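Local coordinates for putative LacI-family transcriptional regulator (Bacteroides fragilis, PDB 3GBV), which probably regulates transcription as LacI-family proteins do, through a periplasmic-binding-protein-like domain that would bind a small effector and control attachment to DNA, at residues 36-41 / 257-262; 163-166 / 171-174; 216-221 / 226-231. All coordinates share one frame; numbering follows the deposited sequence.

Contact 1 lies in one lobe of the two-lobed domain. Contacts 2 and 3 lie in the other, on the far side of the chain's centre. Contact 1 is a surface contact between two helices distant in sequence, and it combines an oblique approach of two rings with a threonine hydroxyl at the edge of one of them. Contacts 2 and 3 are buried and wholly apolar. Each joins a helix to the following strand of a beta-alpha-beta unit, and both reach the same mixed sheet. Their nearest atoms are about 10 Å apart. They use opposite faces of that sheet: helix 117-131 covers the face used by contact 2, while helix 212-220 covers the other. No hydrogen bond crosses any of the three contacts.

Contact 1. Residues 36-41 / 257-262; sequences TTYSDF and QGFNSI
Thr37 and Tyr38 meet the ring of Phe259 where the end of helix 23-37 comes beside helix 254-270. The polar-to-aromatic part comes from Thr37. Its OG1 stands 3.8 Å from Phe259 CE1 and 4.1 Å from Phe259 CZ. The hydroxyl sits at the ring edge, in the plane of the ring, and not over a face. The two side chains cross at about a right angle. Phe259 reaches this place because its CG is anti to the backbone N (chi1 -173°), which carries the ring out from the helix. The Thr37 hydroxyl has a stronger partner on its own helix, the carbonyl oxygen of Glu33.

The apolar part is looser. Tyr38 CE2 is 4.3 Å from Phe259 CZ, and the two rings meet obliquely. The Tyr38 ring is also packed from its own segment. Thr37 CG2 lies 4.1 Å above its plane, over the centre. Thr37 thus faces both rings, with its methyl on Tyr38 and its hydroxyl at Phe259.

Hydrogen bonds stay within the segments. Thr36 O accepts from Ser39 N and from Ser39 OG, the latter at 2.9 Å, where the chain leaves the helix. Tyr38 is the first residue there to depart from helical backbone angles. Phe259 also packs on Ala34, and Ile262 on Ile31 and Ala34, so the helices meet more deeply beside this patch.

The contact joins an early helix of the periplasmic-binding-protein-like fold to one from late in the chain, 216 residues on, in the same lobe. Its chemistry is that of plain surface packing. A hydroxyl at the edge of the Phe259 ring and a loose, oblique approach of the Tyr38 ring make the contact, and no bond between the segments fixes the fit.

Contact 2. Residues 163-166 / 171-174; sequences QYMQ and ACNI
Met165 overlaps Cys172 with its terminal methyl and Ile174 with the base of its side chain. The contact belongs to a beta-alpha-beta crossover, in which strand 137-144 leads into helix 152-168 and then into strand 173-180. Strand 173-180 is an outermost strand of the sheet within this chain. The turn between helix and strand is short, so the last part of the helix packs on the residues that open the strand.

Met165 is modelled as selenomethionine. Its CG is anti to the carbonyl carbon (chi1 -60°). The chain then bends at both later torsions, which folds the methyl round toward Cys172. One residue therefore presents two separate surfaces. Near the backbone, Met165 CB and Met165 CG are equally far from Ile174 CD1, at 3.9 Å each. The Ile174 branch that touches is the long one, through CG1. Its CD1 is laid against the root of the Met165 side chain, and the two side chains cross obliquely.

Cys172 lies just ahead of the strand, and its side chain is turned to the helix. Asn173, between the two contact residues, points away and instead bonds through its backbone to Arg136 and Ile138. This alternation puts Cys172 and Ile174 on the same side.

Ile138 of the neighbouring strand 137-144 touches Met165, Cys172 and Ile174 alike. Met129 of helix 117-131 packs on Met165 as well. The contact is thus one edge of a larger buried layer between sheet and helices. Beside it, Tyr164 is stacked with His168 and meets Tyr122 edge to face. At the far end of the selenomethionine, Met165 CE is 3.7 Å from Cys172 SG and also 3.7 Å from Cys172 CB.

Contact 3. Residues 216-221 / 226-231; sequences EYLQQR and FSLIGY
A beta-alpha-beta crossover closes here, running from strand 203-206 through helix 212-220 to strand 227-231, and Leu218 packs the helix on Phe226 and Leu228. The unit is part of the Rossmann-like lobe of the type I periplasmic-binding-protein fold. Its strands are parallel neighbours in the sheet.

Leu218 is the helix residue that carries the contact. With chi1 at -66°, its CG sits beside the backbone N, opposite the carbonyl carbon, and its CD1 branch projects between the two strand-side residues. Leu218 CD1 lies 3.8 Å from Phe226 CD2, obliquely to the ring, and the two side chains cross at about a right angle. It is equally close, at 3.8 Å, to the backbone oxygen Phe226 O. The other branch is less involved: Leu218 CD2 comes within 4.2 Å of Phe226 CB. Leu228 reaches toward Leu218 tip to tip. Ser227, between the two, points away from the helix. Leu228 CD1 also lies at the edge of the Phe226 ring, in its plane, so the three side chains form one continuous apolar patch.

All three are buried, and their surroundings extend the patch. Phe226 meets Phe195 edge to face, and Leu228 touches Val246 on the next strand. On the flank of the helix toward helix 187-197, Arg221 CG lies over one face of the Tyr217 ring, offset toward its rim. Asp192 takes a hydrogen bond from Tyr217 OH and a salt bridge from Arg221, tying the end of this helix to helix 187-197.

One detail is doubtful. Leu228 has chi2 at -34°, away from a staggered position, and the closest pair, Leu218 CD1 to Leu228 CD2, is 3.4 Å, tighter than normal carbon packing.

Contact 1. Residues 36-41 / 257-262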
ATOM      1  N   THR A  36      -8.824  -6.110  23.058  1.00 41.92           N
ATOM      2  CA  THR A  36      -8.363  -7.431  23.456  1.00 42.48           C
ATOM      3  C   THR A  36      -6.854  -7.451  23.691  1.00 42.11           C
ATOM      4  O   THR A  36      -6.377  -8.034  24.660  1.00 42.90           O
ATOM      5  CB  THR A  36      -8.735  -8.503  22.404  1.00 42.25           C
ATOM      6  OG1 THR A  36      -7.886  -8.371  21.260  1.00 44.95           O
ATOM      7  CG2 THR A  36     -10.184  -8.334  21.971  1.00 39.94           C
ATOM      8  N   THR A  37      -6.102  -6.808  22.811  1.00 42.88           N
ATOM      9  CA  THR A  37      -4.652  -6.776  22.957  1.00 43.74           C
ATOM     10  C   THR A  37      -4.228  -6.219  24.321  1.00 44.27           C
ATOM     11  O   THR A  37      -3.287  -6.716  24.939  1.00 45.03           O
ATOM     12  CB  THR A  37      -3.999  -5.920  21.848  1.00 43.44           C
ATOM     13  OG1 THR A  37      -4.302  -6.483  20.565  1.00 43.77           O
ATOM     14  CG2 THR A  37      -2.487  -5.873  22.026  1.00 42.16           C
ATOM     15  N   TYR A  38      -4.928  -5.194  24.792  1.00 43.88           N
ATOM     16  CA  TYR A  38      -4.601  -4.580  26.072  1.00 44.77           C
ATOM     17  C   TYR A  38      -5.540  -4.983  27.203  1.00 45.06           C
ATOM     18  O   TYR A  38      -5.670  -4.267  28.193  1.00 43.75           O
ATOM     19  CB  TYR A  38      -4.589  -3.061  25.922  1.00 44.52           C
ATOM     20  CG  TYR A  38      -3.571  -2.592  24.914  1.00 45.88           C
ATOM     21  CD1 TYR A  38      -2.209  -2.639  25.202  1.00 46.19           C
ATOM     22  CD2 TYR A  38      -3.966  -2.134  23.658  1.00 45.19           C
ATOM     23  CE1 TYR A  38      -1.267  -2.241  24.264  1.00 47.33           C
ATOM     24  CE2 TYR A  38      -3.034  -1.738  22.715  1.00 44.75           C
ATOM     25  CZ  TYR A  38      -1.687  -1.791  23.023  1.00 45.70           C
ATOM     26  OH  TYR A  38      -0.756  -1.390  22.092  1.00 47.72           O
ATOM     27  N   SER A  39      -6.189  -6.135  27.057  1.00 46.33           N
ATOM     28  CA  SER A  39      -7.106  -6.632  28.079  1.00 48.25           C
ATOM     29  C   SER A  39      -6.415  -6.684  29.448  1.00 48.83           C
ATOM     30  O   SER A  39      -7.058  -6.518  30.489  1.00 48.86           O
ATOM     31  CB  SER A  39      -7.613  -8.024  27.693  1.00 46.93           C
ATOM     32  OG  SER A  39      -6.530  -8.881  27.377  1.00 47.27           O
ATOM     33  N   ASP A  40      -5.106  -6.912  29.429  1.00 49.55           N
ATOM     34  CA  ASP A  40      -4.296  -6.971  30.642  1.00 51.99           C
ATOM     35  C   ASP A  40      -4.531  -5.768  31.543  1.00 52.43           C
ATOM     36  O   ASP A  40      -4.629  -5.903  32.761  1.00 53.30           O
ATOM     37  CB  ASP A  40      -2.813  -7.023  30.272  1.00 52.62           C
ATOM     38  CG  ASP A  40      -2.216  -8.393  30.468  1.00 53.94           C
ATOM     39  OD1 ASP A  40      -2.821  -9.381  29.994  1.00 52.19           O
ATOM     40  OD2 ASP A  40      -1.137  -8.478  31.095  1.00 56.51           O
ATOM     41  N   PHE A  41      -4.617  -4.590  30.934  1.00 52.80           N
ATOM     42  CA  PHE A  41      -4.828  -3.351  31.669  1.00 52.54           C
ATOM     43  C   PHE A  41      -6.301  -3.071  31.863  1.00 53.35           C
ATOM     44  O   PHE A  41      -6.690  -1.977  32.268  1.00 54.93           O
ATOM     45  CB  PHE A  41      -4.153  -2.213  30.921  1.00 51.86           C
ATOM     46  CG  PHE A  41      -2.729  -2.505  30.587  1.00 52.71           C
ATOM     47  CD1 PHE A  41      -1.789  -2.677  31.600  1.00 52.84           C
ATOM     48  CD2 PHE A  41      -2.338  -2.698  29.269  1.00 53.12           C
ATOM     49  CE1 PHE A  41      -0.479  -3.044  31.303  1.00 53.07           C
ATOM     50  CE2 PHE A  41      -1.030  -3.065  28.962  1.00 53.78           C
ATOM     51  CZ  PHE A  41      -0.100  -3.242  29.984  1.00 53.10           C
ATOM     52  N   GLN A 257      -6.167   2.745  12.083  1.00 28.42           N
ATOM     53  CA  GLN A 257      -6.514   4.028  12.678  1.00 27.47           C
ATOM     54  C   GLN A 257      -7.275   3.815  13.983  1.00 27.24           C
ATOM     55  O   GLN A 257      -7.069   4.538  14.956  1.00 25.73           O
ATOM     56  CB  GLN A 257      -7.356   4.867  11.718  1.00 25.91           C
ATOM     57  CG  GLN A 257      -6.560   5.458  10.570  1.00 27.47           C
ATOM     58  CD  GLN A 257      -7.393   6.346   9.670  1.00 24.83           C
ATOM     59  OE1 GLN A 257      -8.183   7.155  10.139  1.00 24.99           O
ATOM     60  NE2 GLN A 257      -7.203   6.210   8.368  1.00 23.40           N
ATOM     61  N   GLY A 258      -8.159   2.826  14.000  1.00 26.65           N
ATOM     62  CA  GLY A 258      -8.925   2.559  15.206  1.00 28.49           C
ATOM     63  C   GLY A 258      -8.028   1.948  16.268  1.00 28.42           C
ATOM     64  O   GLY A 258      -8.053   2.338  17.440  1.00 26.01           O
ATOM     65  N   PHE A 259      -7.223   0.982  15.845  1.00 27.78           N
ATOM     66  CA  PHE A 259      -6.309   0.318  16.750  1.00 30.18           C
ATOM     67  C   PHE A 259      -5.399   1.362  17.401  1.00 30.22           C
ATOM     68  O   PHE A 259      -5.300   1.433  18.625  1.00 28.49           O
ATOM     69  CB  PHE A 259      -5.470  -0.704  15.986  1.00 31.68           C
ATOM     70  CG  PHE A 259      -4.610  -1.551  16.867  1.00 34.26           C
ATOM     71  CD1 PHE A 259      -5.129  -2.687  17.480  1.00 33.40           C
ATOM     72  CD2 PHE A 259      -3.292  -1.189  17.126  1.00 32.94           C
ATOM     73  CE1 PHE A 259      -4.353  -3.457  18.339  1.00 35.20           C
ATOM     74  CE2 PHE A 259      -2.504  -1.951  17.986  1.00 35.43           C
ATOM     75  CZ  PHE A 259      -3.041  -3.091  18.596  1.00 35.35           C
ATOM     76  N   ASN A 260      -4.745   2.178  16.579  1.00 30.71           N
ATOM     77  CA  ASN A 260      -3.843   3.216  17.081  1.00 32.73           C
ATOM     78  C   ASN A 260      -4.501   4.238  18.005  1.00 32.79           C
ATOM     79  O   ASN A 260      -3.868   4.723  18.941  1.00 32.34           O
ATOM     80  CB  ASN A 260      -3.181   3.941  15.913  1.00 34.16           C
ATOM     81  CG  ASN A 260      -1.992   3.190  15.375  1.00 36.34           C
ATOM     82  OD1 ASN A 260      -1.935   1.964  15.451  1.00 38.88           O
ATOM     83  ND2 ASN A 260      -1.035   3.919  14.816  1.00 36.00           N
ATOM     84  N   SER A 261      -5.761   4.575  17.751  1.00 31.85           N
ATOM     85  CA  SER A 261      -6.444   5.540  18.603  1.00 33.33           C
ATOM     86  C   SER A 261      -6.447   5.056  20.042  1.00 32.81           C
ATOM     87  O   SER A 261      -6.087   5.797  20.958  1.00 31.00           O
ATOM     88  CB  SER A 261      -7.889   5.763  18.140  1.00 34.80           C
ATOM     89  OG  SER A 261      -7.920   6.504  16.932  1.00 39.59           O
ATOM     90  N   ILE A 262      -6.848   3.799  20.223  1.00 33.47           N
ATOM     91  CA  ILE A 262      -6.923   3.178  21.543  1.00 34.20           C
ATOM     92  C   ILE A 262      -5.534   2.997  22.140  1.00 34.49           C
ATOM     93  O   ILE A 262      -5.319   3.238  23.333  1.00 33.32           O
ATOM     94  CB  ILE A 262      -7.599   1.798  21.471  1.00 34.19           C
ATOM     95  CG1 ILE A 262      -8.971   1.917  20.804  1.00 33.17           C
ATOM     96  CG2 ILE A 262      -7.741   1.225  22.876  1.00 35.76           C
ATOM     97  CD1 ILE A 262      -9.966   2.756  21.579  1.00 33.44           C
TER

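Contact 2. Residues 163-166 / 171-174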
ATOM      1  N   GLN A 163      -5.649  21.841  -6.925  1.00 28.60           N
ATOM      2  CA  GLN A 163      -4.336  22.456  -7.044  1.00 29.38           C
ATOM      3  C   GLN A 163      -3.536  21.738  -8.123  1.00 29.11           C
ATOM      4  O   GLN A 163      -2.932  22.374  -8.990  1.00 28.30           O
ATOM      5  CB  GLN A 163      -3.568  22.393  -5.725  1.00 30.38           C
ATOM      6  CG  GLN A 163      -2.336  23.290  -5.714  1.00 34.03           C
ATOM      7  CD  GLN A 163      -1.534  23.187  -4.428  1.00 37.92           C
ATOM      8  OE1 GLN A 163      -2.093  23.215  -3.321  1.00 38.48           O
ATOM      9  NE2 GLN A 163      -0.213  23.078  -4.565  1.00 37.44           N
ATOM     10  N   TYR A 164      -3.531  20.409  -8.061  1.00 29.31           N
ATOM     11  CA  TYR A 164      -2.811  19.614  -9.047  1.00 29.60           C
ATOM     12  C   TYR A 164      -3.359  19.906 -10.444  1.00 29.08           C
ATOM     13  O   TYR A 164      -2.599  20.082 -11.400  1.00 27.28           O
ATOM     14  CB  TYR A 164      -2.966  18.116  -8.765  1.00 29.19           C
ATOM     15  CG  TYR A 164      -2.179  17.247  -9.726  1.00 31.25           C
ATOM     16  CD1 TYR A 164      -0.916  16.747  -9.378  1.00 31.51           C
ATOM     17  CD2 TYR A 164      -2.679  16.952 -10.999  1.00 31.06           C
ATOM     18  CE1 TYR A 164      -0.174  15.975 -10.274  1.00 31.23           C
ATOM     19  CE2 TYR A 164      -1.945  16.192 -11.903  1.00 31.07           C
ATOM     20  CZ  TYR A 164      -0.694  15.707 -11.529  1.00 33.17           C
ATOM     21  OH  TYR A 164       0.045  14.965 -12.408  1.00 34.24           O
HETATM   22  N   MSE A 165      -4.682  19.938 -10.559  1.00 27.91           N
HETATM   23  CA  MSE A 165      -5.319  20.202 -11.842  1.00 27.73           C
HETATM   24  C   MSE A 165      -4.926  21.587 -12.363  1.00 29.98           C
HETATM   25  O   MSE A 165      -4.760  21.786 -13.563  1.00 28.68           O
HETATM   26  CB  MSE A 165      -6.839  20.125 -11.709  1.00 26.47           C
HETATM   27  CG  MSE A 165      -7.366  18.784 -11.246  1.00 27.64           C
HETATM   28 SE   MSE A 165      -7.037  17.464 -12.680  1.00 40.57          SE
HETATM   29  CE  MSE A 165      -8.375  18.005 -14.045  1.00 22.57           C
ATOM     30  N   GLN A 166      -4.788  22.552 -11.464  1.00 30.33           N
ATOM     31  CA  GLN A 166      -4.400  23.896 -11.880  1.00 32.26           C
ATOM     32  C   GLN A 166      -2.951  23.885 -12.371  1.00 32.92           C
ATOM     33  O   GLN A 166      -2.620  24.474 -13.399  1.00 32.66           O
ATOM     34  CB  GLN A 166      -4.544  24.876 -10.714  1.00 31.51           C
ATOM     35  CG  GLN A 166      -5.937  25.464 -10.533  1.00 32.89           C
ATOM     36  CD  GLN A 166      -6.124  26.117  -9.172  1.00 35.26           C
ATOM     37  OE1 GLN A 166      -5.180  26.659  -8.592  1.00 36.24           O
ATOM     38  NE2 GLN A 166      -7.352  26.078  -8.660  1.00 33.92           N
ATOM     39  N   ALA A 171      -6.471  23.550 -18.360  1.00 37.79           N
ATOM     40  CA  ALA A 171      -7.468  23.593 -19.417  1.00 40.17           C
ATOM     41  C   ALA A 171      -8.606  22.596 -19.223  1.00 40.84           C
ATOM     42  O   ALA A 171      -9.670  22.735 -19.820  1.00 40.52           O
ATOM     43  CB  ALA A 171      -6.801  23.359 -20.757  1.00 40.10           C
ATOM     44  N   CYS A 172      -8.391  21.586 -18.391  1.00 41.66           N
ATOM     45  CA  CYS A 172      -9.431  20.592 -18.172  1.00 41.45           C
ATOM     46  C   CYS A 172     -10.557  21.179 -17.336  1.00 41.54           C
ATOM     47  O   CYS A 172     -10.320  21.762 -16.282  1.00 41.44           O
ATOM     48  CB  CYS A 172      -8.850  19.360 -17.475  1.00 41.67           C
ATOM     49  SG  CYS A 172      -9.994  17.971 -17.367  1.00 39.93           S
ATOM     50  N   ASN A 173     -11.783  21.022 -17.821  1.00 41.15           N
ATOM     51  CA  ASN A 173     -12.966  21.518 -17.138  1.00 41.06           C
ATOM     52  C   ASN A 173     -13.324  20.547 -16.021  1.00 39.74           C
ATOM     53  O   ASN A 173     -13.360  19.339 -16.233  1.00 40.38           O
ATOM     54  CB  ASN A 173     -14.126  21.605 -18.126  1.00 43.28           C
ATOM     55  CG  ASN A 173     -15.349  22.255 -17.532  1.00 45.59           C
ATOM     56  OD1 ASN A 173     -16.439  22.182 -18.098  1.00 48.04           O
ATOM     57  ND2 ASN A 173     -15.175  22.909 -16.392  1.00 47.39           N
ATOM     58  N   ILE A 174     -13.600  21.075 -14.835  1.00 38.17           N
ATOM     59  CA  ILE A 174     -13.949  20.240 -13.695  1.00 36.29           C
ATOM     60  C   ILE A 174     -15.434  20.353 -13.366  1.00 35.78           C
ATOM     61  O   ILE A 174     -15.878  21.324 -12.766  1.00 34.26           O
ATOM     62  CB  ILE A 174     -13.104  20.629 -12.460  1.00 35.55           C
ATOM     63  CG1 ILE A 174     -11.620  20.439 -12.789  1.00 35.33           C
ATOM     64  CG2 ILE A 174     -13.518  19.798 -11.243  1.00 33.05           C
ATOM     65  CD1 ILE A 174     -10.678  20.856 -11.681  1.00 32.86           C
TER

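Contact 3. Residues 216-221 / 226-231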
ATOM      1  N   GLU A 216     -21.981   0.981  -9.217  1.00 29.94           N
ATOM      2  CA  GLU A 216     -23.101   0.075  -9.413  1.00 31.53           C
ATOM      3  C   GLU A 216     -24.094   0.682 -10.390  1.00 31.94           C
ATOM      4  O   GLU A 216     -24.815  -0.042 -11.075  1.00 33.18           O
ATOM      5  CB  GLU A 216     -23.774  -0.232  -8.075  1.00 30.41           C
ATOM      6  CG  GLU A 216     -22.855  -0.958  -7.104  1.00 31.64           C
ATOM      7  CD  GLU A 216     -23.490  -1.192  -5.750  1.00 33.00           C
ATOM      8  OE1 GLU A 216     -22.834  -1.821  -4.891  1.00 32.12           O
ATOM      9  OE2 GLU A 216     -24.640  -0.747  -5.544  1.00 32.35           O
ATOM     10  N   TYR A 217     -24.131   2.008 -10.462  1.00 31.06           N
ATOM     11  CA  TYR A 217     -25.024   2.667 -11.408  1.00 32.58           C
ATOM     12  C   TYR A 217     -24.567   2.308 -12.820  1.00 33.77           C
ATOM     13  O   TYR A 217     -25.378   1.941 -13.671  1.00 32.01           O
ATOM     14  CB  TYR A 217     -24.982   4.185 -11.242  1.00 31.55           C
ATOM     15  CG  TYR A 217     -25.624   4.923 -12.396  1.00 34.40           C
ATOM     16  CD1 TYR A 217     -27.015   5.039 -12.496  1.00 37.33           C
ATOM     17  CD2 TYR A 217     -24.843   5.484 -13.404  1.00 34.70           C
ATOM     18  CE1 TYR A 217     -27.611   5.695 -13.579  1.00 36.95           C
ATOM     19  CE2 TYR A 217     -25.425   6.137 -14.487  1.00 36.90           C
ATOM     20  CZ  TYR A 217     -26.809   6.239 -14.567  1.00 36.92           C
ATOM     21  OH  TYR A 217     -27.385   6.876 -15.638  1.00 36.90           O
ATOM     22  N   LEU A 218     -23.259   2.422 -13.052  1.00 33.86           N
ATOM     23  CA  LEU A 218     -22.660   2.118 -14.349  1.00 35.13           C
ATOM     24  C   LEU A 218     -22.804   0.638 -14.705  1.00 36.69           C
ATOM     25  O   LEU A 218     -22.925   0.284 -15.878  1.00 35.89           O
ATOM     26  CB  LEU A 218     -21.171   2.493 -14.351  1.00 32.83           C
ATOM     27  CG  LEU A 218     -20.779   3.973 -14.240  1.00 32.14           C
ATOM     28  CD1 LEU A 218     -19.263   4.090 -14.099  1.00 31.94           C
ATOM     29  CD2 LEU A 218     -21.263   4.735 -15.462  1.00 29.86           C
ATOM     30  N   GLN A 219     -22.792  -0.213 -13.686  1.00 37.80           N
ATOM     31  CA  GLN A 219     -22.906  -1.650 -13.877  1.00 39.96           C
ATOM     32  C   GLN A 219     -24.311  -2.013 -14.318  1.00 41.16           C
ATOM     33  O   GLN A 219     -24.495  -2.771 -15.269  1.00 40.81           O
ATOM     34  CB  GLN A 219     -22.585  -2.377 -12.572  1.00 41.27           C
ATOM     35  CG  GLN A 219     -22.464  -3.888 -12.694  1.00 45.52           C
ATOM     36  CD  GLN A 219     -21.179  -4.327 -13.384  1.00 48.89           C
ATOM     37  OE1 GLN A 219     -20.927  -5.523 -13.542  1.00 51.65           O
ATOM     38  NE2 GLN A 219     -20.360  -3.362 -13.797  1.00 49.82           N
ATOM     39  N   GLN A 220     -25.301  -1.459 -13.626  1.00 42.53           N
ATOM     40  CA  GLN A 220     -26.698  -1.739 -13.930  1.00 44.29           C
ATOM     41  C   GLN A 220     -27.125  -1.112 -15.257  1.00 43.66           C
ATOM     42  O   GLN A 220     -28.148  -1.479 -15.825  1.00 43.82           O
ATOM     43  CB  GLN A 220     -27.595  -1.227 -12.802  1.00 46.61           C
ATOM     44  CG  GLN A 220     -28.846  -2.072 -12.594  1.00 51.94           C
ATOM     45  CD  GLN A 220     -30.075  -1.250 -12.238  1.00 54.89           C
ATOM     46  OE1 GLN A 220     -30.133  -0.608 -11.184  1.00 56.52           O
ATOM     47  NE2 GLN A 220     -31.068  -1.265 -13.125  1.00 55.08           N
ATOM     48  N   ARG A 221     -26.348  -0.157 -15.744  1.00 43.44           N
ATOM     49  CA  ARG A 221     -26.663   0.488 -17.010  1.00 43.53           C
ATOM     50  C   ARG A 221     -25.678  -0.011 -18.054  1.00 42.37           C
ATOM     51  O   ARG A 221     -25.609   0.516 -19.159  1.00 42.33           O
ATOM     52  CB  ARG A 221     -26.551   2.010 -16.885  1.00 45.33           C
ATOM     53  CG  ARG A 221     -27.589   2.655 -15.982  1.00 50.80           C
ATOM     54  CD  ARG A 221     -28.852   3.034 -16.735  1.00 53.32           C
ATOM     55  NE  ARG A 221     -29.814   3.716 -15.868  1.00 57.34           N
ATOM     56  CZ  ARG A 221     -30.942   4.280 -16.297  1.00 59.45           C
ATOM     57  NH1 ARG A 221     -31.255   4.249 -17.590  1.00 60.44           N
ATOM     58  NH2 ARG A 221     -31.763   4.870 -15.437  1.00 58.22           N
ATOM     59  N   PHE A 226     -16.819   4.738 -19.065  1.00 42.31           N
ATOM     60  CA  PHE A 226     -16.582   5.665 -17.965  1.00 41.35           C
ATOM     61  C   PHE A 226     -15.918   4.903 -16.817  1.00 41.92           C
ATOM     62  O   PHE A 226     -16.347   3.798 -16.473  1.00 41.42           O
ATOM     63  CB  PHE A 226     -17.910   6.246 -17.476  1.00 39.79           C
ATOM     64  CG  PHE A 226     -17.764   7.470 -16.616  1.00 37.82           C
ATOM     65  CD1 PHE A 226     -17.770   8.736 -17.186  1.00 36.24           C
ATOM     66  CD2 PHE A 226     -17.622   7.360 -15.234  1.00 38.28           C
ATOM     67  CE1 PHE A 226     -17.637   9.881 -16.392  1.00 36.90           C
ATOM     68  CE2 PHE A 226     -17.487   8.505 -14.428  1.00 35.72           C
ATOM     69  CZ  PHE A 226     -17.497   9.761 -15.011  1.00 35.86           C
ATOM     70  N   SER A 227     -14.879   5.495 -16.229  1.00 40.17           N
ATOM     71  CA  SER A 227     -14.166   4.874 -15.116  1.00 38.32           C
ATOM     72  C   SER A 227     -14.028   5.816 -13.911  1.00 36.64           C
ATOM     73  O   SER A 227     -13.770   7.014 -14.066  1.00 33.02           O
ATOM     74  CB  SER A 227     -12.778   4.421 -15.570  1.00 38.68           C
ATOM     75  OG  SER A 227     -11.992   5.526 -15.973  1.00 38.39           O
ATOM     76  N   LEU A 228     -14.209   5.259 -12.715  1.00 34.28           N
ATOM     77  CA  LEU A 228     -14.108   6.030 -11.485  1.00 32.61           C
ATOM     78  C   LEU A 228     -12.826   5.778 -10.710  1.00 30.77           C
ATOM     79  O   LEU A 228     -12.135   4.775 -10.898  1.00 29.05           O
ATOM     80  CB  LEU A 228     -15.241   5.690 -10.505  1.00 35.03           C
ATOM     81  CG  LEU A 228     -16.745   5.952 -10.622  1.00 37.75           C
ATOM     82  CD1 LEU A 228     -16.994   7.248 -11.371  1.00 38.05           C
ATOM     83  CD2 LEU A 228     -17.405   4.785 -11.301  1.00 38.65           C
ATOM     84  N   ILE A 229     -12.541   6.717  -9.817  1.00 29.82           N
ATOM     85  CA  ILE A 229     -11.440   6.618  -8.882  1.00 27.13           C
ATOM     86  C   ILE A 229     -12.193   6.857  -7.580  1.00 27.02           C
ATOM     87  O   ILE A 229     -12.939   7.823  -7.452  1.00 25.90           O
ATOM     88  CB  ILE A 229     -10.371   7.700  -9.083  1.00 27.39           C
ATOM     89  CG1 ILE A 229      -9.470   7.312 -10.253  1.00 26.20           C
ATOM     90  CG2 ILE A 229      -9.527   7.857  -7.795  1.00 25.06           C
ATOM     91  CD1 ILE A 229      -8.216   8.153 -10.355  1.00 28.69           C
ATOM     92  N   GLY A 230     -12.036   5.951  -6.630  1.00 27.17           N
ATOM     93  CA  GLY A 230     -12.742   6.104  -5.378  1.00 27.58           C
ATOM     94  C   GLY A 230     -11.866   5.892  -4.172  1.00 26.76           C
ATOM     95  O   GLY A 230     -10.662   5.675  -4.291  1.00 25.13           O
ATOM     96  N   TYR A 231     -12.490   5.953  -3.001  1.00 27.21           N
ATOM     97  CA  TYR A 231     -11.787   5.772  -1.747  1.00 24.62           C
ATOM     98  C   TYR A 231     -12.309   4.608  -0.909  1.00 25.65           C
ATOM     99  O   TYR A 231     -13.500   4.283  -0.928  1.00 24.42           O
ATOM    100  CB  TYR A 231     -11.876   7.054  -0.917  1.00 24.19           C
ATOM    101  CG  TYR A 231     -10.844   8.102  -1.269  1.00 23.16           C
ATOM    102  CD1 TYR A 231      -9.736   8.324  -0.448  1.00 22.51           C
ATOM    103  CD2 TYR A 231     -10.988   8.890  -2.401  1.00 19.02           C
ATOM    104  CE1 TYR A 231      -8.804   9.321  -0.755  1.00 18.78           C
ATOM    105  CE2 TYR A 231     -10.072   9.879  -2.711  1.00 20.21           C
ATOM    106  CZ  TYR A 231      -8.984  10.098  -1.888  1.00 20.89           C
ATOM    107  OH  TYR A 231      -8.105  11.122  -2.206  1.00 21.80           O
TER